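Local coordinates for CDGSH iron-sulfur domain-containing protein 3, mitochondrial (Homo sapiens, PDB 6AVJ), which binds two [2Fe-2S] clusters, can transfer them to the apo forms of the ferredoxins FDX1 and FDX2, and contributes to mitochondrial iron and reactive oxygen homeostasis, at residues G28-K31 against K32-F35. The protein carries 2 engineered substitutions. Residues are numbered along the deposited sequence; the frame is centred on the assembly and turned at random.
With FES (Fe2/s2 (inorganic) cluster), chain D.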
ATOM      1  N   GLY A  28      -4.197  -0.132  -4.511  1.00 11.05           N
ATOM      2  CA  GLY A  28      -4.153  -1.578  -4.589  1.00 13.65           C
ATOM      3  C   GLY A  28      -3.862  -2.178  -5.957  1.00 12.15           C
ATOM      4  O   GLY A  28      -3.794  -3.405  -6.064  1.00 11.27           O
ATOM      5  N   ARG A  29      -3.626  -1.367  -6.984  1.00  9.54           N
ATOM      6  CA  ARG A  29      -3.506  -1.881  -8.343  1.00 15.82           C
ATOM      7  C   ARG A  29      -2.061  -2.024  -8.824  1.00 13.93           C
ATOM      8  O   ARG A  29      -1.825  -2.660  -9.845  1.00 12.27           O
ATOM      9  CB  ARG A  29      -4.283  -0.965  -9.308  1.00 12.83           C
ATOM     10  CG  ARG A  29      -5.846  -1.016  -9.040  1.00 13.39           C
ATOM     11  CD  ARG A  29      -6.680   0.012  -9.846  1.00 11.60           C
ATOM     12  NE  ARG A  29      -8.082  -0.222  -9.475  1.00 10.95           N
ATOM     13  CZ  ARG A  29      -8.866  -1.131 -10.053  1.00 14.32           C
ATOM     14  NH1 ARG A  29      -8.414  -1.835 -11.068  1.00 12.26           N
ATOM     15  NH2 ARG A  29     -10.108  -1.317  -9.623  1.00 17.00           N
ATOM     16  N   SER A  30      -1.104  -1.402  -8.166  1.00 12.55           N
ATOM     17  CA  SER A  30       0.271  -1.503  -8.628  1.00 14.18           C
ATOM     18  C   SER A  30       0.700  -2.965  -8.714  1.00 13.24           C
ATOM     19  O   SER A  30       0.389  -3.779  -7.838  1.00 14.88           O
ATOM     20  CB  SER A  30       1.227  -0.786  -7.701  1.00 11.85           C
ATOM     21  OG  SER A  30       2.577  -1.072  -8.176  1.00 14.96           O
ATOM     22  N   LYS A  31       1.430  -3.287  -9.780  1.00 14.22           N
ATOM     23  CA  LYS A  31       2.063  -4.595  -9.890  1.00 15.67           C
ATOM     24  C   LYS A  31       3.478  -4.589  -9.304  1.00 20.17           C
ATOM     25  O   LYS A  31       4.189  -5.588  -9.434  1.00 19.18           O
ATOM     26  CB  LYS A  31       2.088  -5.057 -11.357  1.00 17.51           C
ATOM     27  CG  LYS A  31       0.744  -4.890 -12.108  1.00 23.08           C
ATOM     28  CD  LYS A  31      -0.452  -5.437 -11.352  1.00 34.52           C
ATOM     29  CE  LYS A  31      -0.303  -6.912 -10.979  1.00 43.44           C
ATOM     30  NZ  LYS A  31      -1.492  -7.437 -10.171  1.00 42.91           N
ATOM     31  N   LYS A  32       3.900  -3.487  -8.653  1.00 15.35           N
ATOM     32  CA  LYS A  32       5.186  -3.441  -7.942  1.00 18.90           C
ATOM     33  C   LYS A  32       4.953  -3.093  -6.474  1.00 14.96           C
ATOM     34  O   LYS A  32       5.555  -2.149  -5.933  1.00 16.76           O
ATOM     35  CB  LYS A  32       6.151  -2.439  -8.608  1.00 21.95           C
ATOM     36  CG  LYS A  32       6.188  -2.646 -10.159  1.00 25.93           C
ATOM     37  CD  LYS A  32       7.575  -2.606 -10.766  1.00 36.88           C
ATOM     38  CE  LYS A  32       8.116  -1.172 -10.841  1.00 42.40           C
ATOM     39  NZ  LYS A  32       9.556  -1.123 -11.310  1.00 61.79           N
ATOM     40  N   GLN A  33       4.079  -3.854  -5.823  1.00 13.72           N
ATOM     41  CA  GLN A  33       3.704  -3.553  -4.462  1.00 12.42           C
ATOM     42  C   GLN A  33       4.970  -3.540  -3.617  1.00 14.26           C
ATOM     43  O   GLN A  33       5.871  -4.361  -3.839  1.00 12.66           O
ATOM     44  CB  GLN A  33       2.715  -4.581  -3.919  1.00 14.04           C
ATOM     45  CG  GLN A  33       1.291  -4.455  -4.478  1.00 13.30           C
ATOM     46  CD  GLN A  33       0.648  -3.129  -4.095  1.00 16.19           C
ATOM     47  OE1 GLN A  33       0.915  -2.570  -3.002  1.00 11.78           O
ATOM     48  NE2 GLN A  33      -0.173  -2.598  -4.992  1.00 12.16           N
ATOM     49  N   PRO A  34       5.043  -2.671  -2.599  1.00 14.42           N
ATOM     50  CA  PRO A  34       3.991  -1.812  -2.006  1.00 11.58           C
ATOM     51  C   PRO A  34       3.942  -0.419  -2.593  1.00 12.19           C
ATOM     52  O   PRO A  34       3.231   0.443  -2.060  1.00 12.16           O
ATOM     53  CB  PRO A  34       4.415  -1.706  -0.549  1.00 10.35           C
ATOM     54  CG  PRO A  34       5.906  -1.772  -0.627  1.00 10.53           C
ATOM     55  CD  PRO A  34       6.262  -2.677  -1.765  1.00 11.92           C
ATOM     56  N   PHE A  35       4.684  -0.177  -3.657  1.00  8.61           N
ATOM     57  CA  PHE A  35       4.866   1.166  -4.204  1.00 13.75           C
ATOM     58  C   PHE A  35       4.079   1.352  -5.495  1.00 13.12           C
ATOM     59  O   PHE A  35       3.739   0.394  -6.187  1.00 11.93           O
ATOM     60  CB  PHE A  35       6.371   1.436  -4.474  1.00 14.79           C
ATOM     61  CG  PHE A  35       7.225   1.313  -3.236  1.00 13.65           C
ATOM     62  CD1 PHE A  35       7.054   2.191  -2.196  1.00 14.30           C
ATOM     63  CD2 PHE A  35       8.181   0.302  -3.120  1.00 19.67           C
ATOM     64  CE1 PHE A  35       7.818   2.089  -1.054  1.00 15.11           C
ATOM     65  CE2 PHE A  35       8.944   0.188  -2.002  1.00 17.38           C
ATOM     66  CZ  PHE A  35       8.758   1.076  -0.950  1.00 14.53           C
TER
HETATM   67 FE1  FES D 201      -0.247   4.482  -8.004  1.00 13.79          FE
HETATM   68 FE2  FES D 201      -1.575   2.495  -6.743  1.00 13.51          FE
HETATM   69  S1  FES D 201      -1.383   4.562  -6.063  1.00 12.13           S
HETATM   70  S2  FES D 201      -0.417   2.359  -8.605  1.00 11.52           S
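Ser30 and the turn Lys32 to Phe35 illustrate how one short side chain can organise a cluster-binding loop. Starting at its base, the serine CB touches three things: Phe35 O at 3.2 Å, Gln33 NE2 at 3.5 Å and sulfide S2 of the [2Fe-2S] cluster at 3.7 Å. At the tip, OG is set anti to the serine's own backbone N (chi1 174°), which carries it toward Lys32 N and Phe35 O. It accepts a nearly straight bond from Lys32 N (2.8 Å, 161° at the hydrogen) and donates to Phe35 O at 2.7 Å, reaching that oxygen almost end-on. The buried hydroxyl thus links both ends of a type VI beta turn to Ser30, with cis Pro34 third and the Phe35 N to Lys32 O bond closing it. Gln33 folds back, bent at chi2 (-63°), and its NE2 gives a less straight bond of 3.1 Å to Ser30 O, tilted out of the carbonyl plane; Gln33 OE1 is hydrogen-bonded to Lys66 NZ. Lys31 N is hydrogen-bonded to Asp37 OD2. Ser30 and Pro34 are the Ser/Thr and Pro of the CDGSH signature, C-X-C-X2-(S/T)-X3-P-X-C-D-G-(S/T)-H (engineered Cys40 takes the last position), in the loop between cluster ligands Cys27 and Cys36 of the NEET fold.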